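Local coordinates for protein transcriptional repressor (Vibrio fischeri, PDB 3KV1) that represses transcription, probably by binding DNA as a SorC-family regulator, with a putative sugar-binding domain that may bind a carbohydrate effector, at the interface of chains A and B. Residues are numbered along the deposited sequence; one frame, centred on the assembly and turned at random. Chains: chain A/B, Transcriptional repressor.

Contact 1: the interface of chains A and B. Residues chain A 90-92, 121, 123-124, 170; chain B 119, 136, 138-139.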
# COMPACT_ATOMS: atom_id res chain seq x y z
N GLY A 90 6.95 -1.84 -1.66
CA GLY A 90 7.14 -0.52 -1.07
C GLY A 90 8.43 -0.34 -0.31
O GLY A 90 9.07 -1.28 0.10
N THR A 91 8.77 0.92 -0.08
CA THR A 91 9.98 1.29 0.62
C THR A 91 9.62 2.07 1.89
O THR A 91 8.60 2.76 1.91
CB THR A 91 10.85 2.17 -0.31
OG1 THR A 91 10.03 3.22 -0.85
CG2 THR A 91 11.38 1.34 -1.47
N HIS A 92 10.42 1.95 2.94
CA HIS A 92 10.15 2.73 4.15
C HIS A 92 10.77 4.11 4.08
O HIS A 92 10.78 4.72 3.02
CB HIS A 92 10.59 1.99 5.43
CG HIS A 92 11.90 1.26 5.31
ND1 HIS A 92 12.94 1.47 6.18
CD2 HIS A 92 12.31 0.30 4.45
CE1 HIS A 92 13.95 0.68 5.86
NE2 HIS A 92 13.59 -0.04 4.81
N PRO A 121 7.31 -5.51 0.81
CA PRO A 121 8.39 -4.53 0.63
C PRO A 121 9.08 -4.70 -0.73
O PRO A 121 9.08 -5.79 -1.31
CB PRO A 121 9.40 -4.88 1.73
CG PRO A 121 8.97 -6.15 2.34
CD PRO A 121 7.62 -6.56 1.79
N TYR A 123 12.34 -4.61 -1.17
CA TYR A 123 13.64 -5.29 -0.98
C TYR A 123 13.64 -6.23 0.19
O TYR A 123 12.99 -5.97 1.21
CB TYR A 123 14.77 -4.28 -0.78
CG TYR A 123 14.88 -3.31 -1.93
CD1 TYR A 123 15.15 -3.75 -3.21
CD2 TYR A 123 14.68 -1.95 -1.73
CE1 TYR A 123 15.24 -2.88 -4.29
CE2 TYR A 123 14.77 -1.06 -2.79
CZ TYR A 123 15.04 -1.52 -4.07
OH TYR A 123 15.15 -0.63 -5.12
N VAL A 124 14.38 -7.33 0.06
CA VAL A 124 14.58 -8.24 1.19
C VAL A 124 16.07 -8.62 1.19
O VAL A 124 16.76 -8.45 0.19
CB VAL A 124 13.69 -9.49 1.09
CG1 VAL A 124 12.24 -9.09 1.12
CG2 VAL A 124 13.97 -10.25 -0.19
N PHE A 170 20.20 -4.14 2.42
CA PHE A 170 19.66 -5.37 1.85
C PHE A 170 20.71 -6.14 1.03
O PHE A 170 20.52 -7.33 0.73
CB PHE A 170 18.41 -5.08 1.02
CG PHE A 170 17.26 -4.47 1.80
CD1 PHE A 170 16.46 -5.26 2.60
CD2 PHE A 170 16.96 -3.11 1.69
CE1 PHE A 170 15.39 -4.71 3.32
CE2 PHE A 170 15.90 -2.55 2.39
CZ PHE A 170 15.12 -3.35 3.20
N TYR B 119 3.31 -2.42 4.11
CA TYR B 119 3.63 -3.24 2.93
C TYR B 119 3.74 -4.73 3.25
O TYR B 119 4.83 -5.33 3.13
CB TYR B 119 4.92 -2.74 2.23
CG TYR B 119 4.70 -1.37 1.66
CD1 TYR B 119 5.29 -0.25 2.26
CD2 TYR B 119 3.87 -1.18 0.57
CE1 TYR B 119 5.06 1.03 1.74
CE2 TYR B 119 3.62 0.12 0.06
CZ TYR B 119 4.22 1.20 0.66
OH TYR B 119 3.97 2.48 0.16
N HIS B 136 10.88 -7.72 9.28
CA HIS B 136 11.40 -6.97 8.15
C HIS B 136 11.42 -5.46 8.43
O HIS B 136 10.43 -4.90 8.91
CB HIS B 136 10.56 -7.25 6.91
CG HIS B 136 11.14 -6.67 5.66
ND1 HIS B 136 11.16 -5.31 5.42
CD2 HIS B 136 11.77 -7.25 4.61
CE1 HIS B 136 11.75 -5.08 4.26
NE2 HIS B 136 12.12 -6.24 3.75
N THR B 138 11.10 -2.74 6.73
CA THR B 138 10.07 -1.88 6.14
C THR B 138 8.73 -2.01 6.90
O THR B 138 8.02 -1.00 7.10
CB THR B 138 9.87 -2.23 4.67
OG1 THR B 138 11.11 -2.05 3.98
CG2 THR B 138 8.77 -1.34 4.06
N ILE B 139 8.41 -3.24 7.31
CA ILE B 139 7.19 -3.53 8.07
C ILE B 139 7.33 -2.97 9.48
O ILE B 139 6.41 -2.32 9.98
CB ILE B 139 6.86 -5.04 8.10
CG1 ILE B 139 6.22 -5.48 6.79
CG2 ILE B 139 5.85 -5.38 9.20
CD1 ILE B 139 7.05 -5.52 5.66
O HOH W 1 11.69 -2.27 1.14

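Contact 2: the interface of chains A and B. Residues chain A 101-102, 105, 117, 119; chain B 101, 105, 117, 119.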
# COMPACT_ATOMS: atom_id res chain seq x y z
N ASP A 101 4.09 2.64 -5.21
CA ASP A 101 2.78 2.78 -4.63
C ASP A 101 2.38 4.27 -4.55
O ASP A 101 1.25 4.65 -4.92
CB ASP A 101 2.80 2.14 -3.24
CG ASP A 101 1.55 2.33 -2.49
OD1 ASP A 101 0.49 2.17 -3.15
OD2 ASP A 101 1.63 2.62 -1.26
N HIS A 102 3.26 5.11 -4.02
CA HIS A 102 2.98 6.55 -3.97
C HIS A 102 2.73 7.13 -5.36
O HIS A 102 1.78 7.88 -5.56
CB HIS A 102 4.14 7.32 -3.32
CG HIS A 102 4.21 7.16 -1.83
ND1 HIS A 102 3.44 7.91 -0.97
CD2 HIS A 102 4.96 6.35 -1.06
CE1 HIS A 102 3.71 7.56 0.28
NE2 HIS A 102 4.63 6.61 0.25
N ARG A 105 -0.71 6.17 -6.58
CA ARG A 105 -1.74 7.00 -5.95
C ARG A 105 -1.86 8.38 -6.60
O ARG A 105 -2.97 8.90 -6.82
CB ARG A 105 -1.51 7.09 -4.42
CG ARG A 105 -1.94 5.78 -3.75
CD ARG A 105 -1.10 5.36 -2.54
NE ARG A 105 -0.88 6.42 -1.57
CZ ARG A 105 -0.11 6.29 -0.49
NH1 ARG A 105 0.51 5.15 -0.24
NH2 ARG A 105 0.03 7.31 0.35
N THR A 117 -2.20 -1.51 -4.63
CA THR A 117 -0.92 -1.64 -3.92
C THR A 117 -0.38 -3.07 -3.95
O THR A 117 -1.15 -4.04 -3.90
CB THR A 117 -1.10 -1.16 -2.45
OG1 THR A 117 -1.38 0.24 -2.46
CG2 THR A 117 0.17 -1.42 -1.62
N TYR A 119 1.28 -5.43 -1.61
CA TYR A 119 1.48 -5.48 -0.15
C TYR A 119 2.71 -6.29 0.25
O TYR A 119 2.60 -7.34 0.91
CB TYR A 119 0.21 -6.03 0.56
CG TYR A 119 -0.93 -5.08 0.39
CD1 TYR A 119 -1.99 -5.38 -0.47
CD2 TYR A 119 -0.93 -3.84 1.03
CE1 TYR A 119 -3.04 -4.48 -0.65
CE2 TYR A 119 -1.98 -2.92 0.83
CZ TYR A 119 -3.02 -3.25 -0.01
OH TYR A 119 -4.05 -2.34 -0.20
N ASP B 101 -5.63 -0.01 4.38
CA ASP B 101 -4.91 0.86 3.47
C ASP B 101 -5.88 1.72 2.64
O ASP B 101 -5.70 2.94 2.51
CB ASP B 101 -4.04 -0.02 2.56
CG ASP B 101 -3.34 0.74 1.52
OD1 ASP B 101 -2.83 1.82 1.88
OD2 ASP B 101 -3.31 0.25 0.35
N ARG B 105 -6.33 5.85 2.76
CA ARG B 105 -6.30 6.73 1.58
C ARG B 105 -7.52 7.64 1.50
O ARG B 105 -7.42 8.84 1.17
CB ARG B 105 -6.10 5.90 0.29
CG ARG B 105 -4.64 5.45 0.17
CD ARG B 105 -4.43 4.07 -0.46
NE ARG B 105 -5.15 3.88 -1.71
CZ ARG B 105 -5.17 2.73 -2.38
NH1 ARG B 105 -4.51 1.67 -1.93
NH2 ARG B 105 -5.86 2.64 -3.51
N THR B 117 1.19 3.24 4.08
CA THR B 117 0.80 1.84 3.85
C THR B 117 1.67 0.86 4.65
O THR B 117 2.87 1.10 4.83
CB THR B 117 0.89 1.52 2.34
OG1 THR B 117 -0.11 2.30 1.65
CG2 THR B 117 0.65 0.03 2.06
N TYR B 119 3.31 -2.42 4.11
CA TYR B 119 3.63 -3.24 2.93
C TYR B 119 3.74 -4.73 3.25
O TYR B 119 4.83 -5.33 3.13
CB TYR B 119 4.92 -2.74 2.23
CG TYR B 119 4.70 -1.37 1.66
CD1 TYR B 119 5.29 -0.25 2.26
CD2 TYR B 119 3.87 -1.18 0.57
CE1 TYR B 119 5.06 1.03 1.74
CE2 TYR B 119 3.62 0.12 0.06
CZ TYR B 119 4.22 1.20 0.66
OH TYR B 119 3.97 2.48 0.16
O HOH W 2 -1.38 2.36 -0.75

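Contact 1: the interface of chains A and B
Loops of chain A around A:Gly90, A:Pro121, A:Tyr123 and A:Phe170 receive the start of helix 137-147 of chain B, together with B:His136 just ahead of it and B:Tyr119 from a separate loop. B:His136 sends its side chain in among chain A groups. Its ring nitrogen NE2 donates to the main-chain oxygen O of A:Tyr123 at 2.7 Å. The carbonyl oxygen lies close to the imidazole plane, and the bond is fairly straight, 155° at the hydrogen. CG stands anti to the backbone N (chi1 -172°), which lays the ring against the start of helix 137-147, with ND1 toward the backbone N of B:Thr138 and NE2 toward chain A. ND1 accepts from that backbone N at 2.9 Å. With NE2 donating and ND1 accepting, the ring is pinned at both nitrogens and its rotation is fixed.

One face of this imidazole is packed by A:Pro121, whose CG sits 3.6 Å from the ring centroid, offset toward the rim. A:Phe170 brings the CE1 corner of its ring to the NE2 and CE1 side of B:His136, the two side chains crossing at about a right angle, while CG1 of A:Val124 touches more loosely. A:Pro121 also leans its CG on CD1 of B:Ile139, 3.9 Å away.

Further along, B:Tyr119 offers a ring face to the main chain: CA of A:Gly90 lies over its centre, 3.5 Å from the centroid, an approach helped by the lack of a side chain on the glycine. B:Thr138 lies near A:His92, but that imidazole is poorly ordered and its very close approach to the threonine hydroxyl is doubtful. The sounder polar link of B:Thr138 runs through water 1, which is 2.9 Å from its OG1 and 3.0 Å from the main-chain oxygen O of A:Gly90.

Contact 2: the interface of chains A and B
The carboxylate oxygen OD2 of A:Asp101 is gripped from both chains. B:Tyr119 donates its phenol OH to it across the interface at 2.7 Å, and A:Arg105 of the same chain reaches it with guanidinium NH1 at 2.9 Å in a salt bridge. The tyrosine hydroxyl takes the anti lone pair, pointing away from OD1, and the carboxylate stands almost perpendicular to the phenol ring, 87° between planes. NH1 instead comes from above the carboxylate plane, 49° out of it, although OD2 stays close to the plane of the guanidinium. The arginine chain, bent at chi2 and chi3, turns back along helix 100-111 to bring NH1 to the aspartate four residues earlier. This nearby positive group would be expected to favour a charged carboxylate.

The other oxygen, OD1, accepts from the hydroxyl OG1 of A:Thr117 at 2.8 Å, again from above the carboxylate plane. A:Asp101 holds CG anti to its backbone N (chi1 175°), sending the carboxylate off the helix toward chain B. There OG1 of B:Thr117 meets OD2 tip to tip, a weak bond at most. The two-fold repeats the whole set with the chains exchanged: B:Asp101 takes A:Tyr119, B:Arg105 and B:Thr117.

Between the two sets the threonine methyls face each other, CG2 of A:Thr117 lying 4.0 Å from CG2 of B:Thr117. Each of these methyls also rests over a face of the tyrosine ring of its own chain, offset toward the rim. The two arginines pass with nearly parallel guanidinium planes, but their like charges stay apart, with NE of A:Arg105 5.0 Å from NE of B:Arg105. Water 2 joins the twin clusters: its oxygen is 2.7 Å from OG1 of A:Thr117 and 2.7 Å from OG1 of B:Thr117, and it also bonds to OD1 of both aspartates.

Contact 1 and contact 2 are neighbouring parts of one two-fold interface, the centres of their C-alpha atoms about 12 Å apart. B:Tyr119 belongs to both: its ring face packs in contact 1 while its hydroxyl is spent in contact 2, so one side chain couples the two patches. Contact 2 straddles the symmetry axis and pairs helix 100-111 with the segment after strand 114-116 in each chain. Contact 1 lies off the axis and has a twin with the chains exchanged. The two-fold symmetry is compatible with a dimer, although the structure alone does not show that it forms in solution.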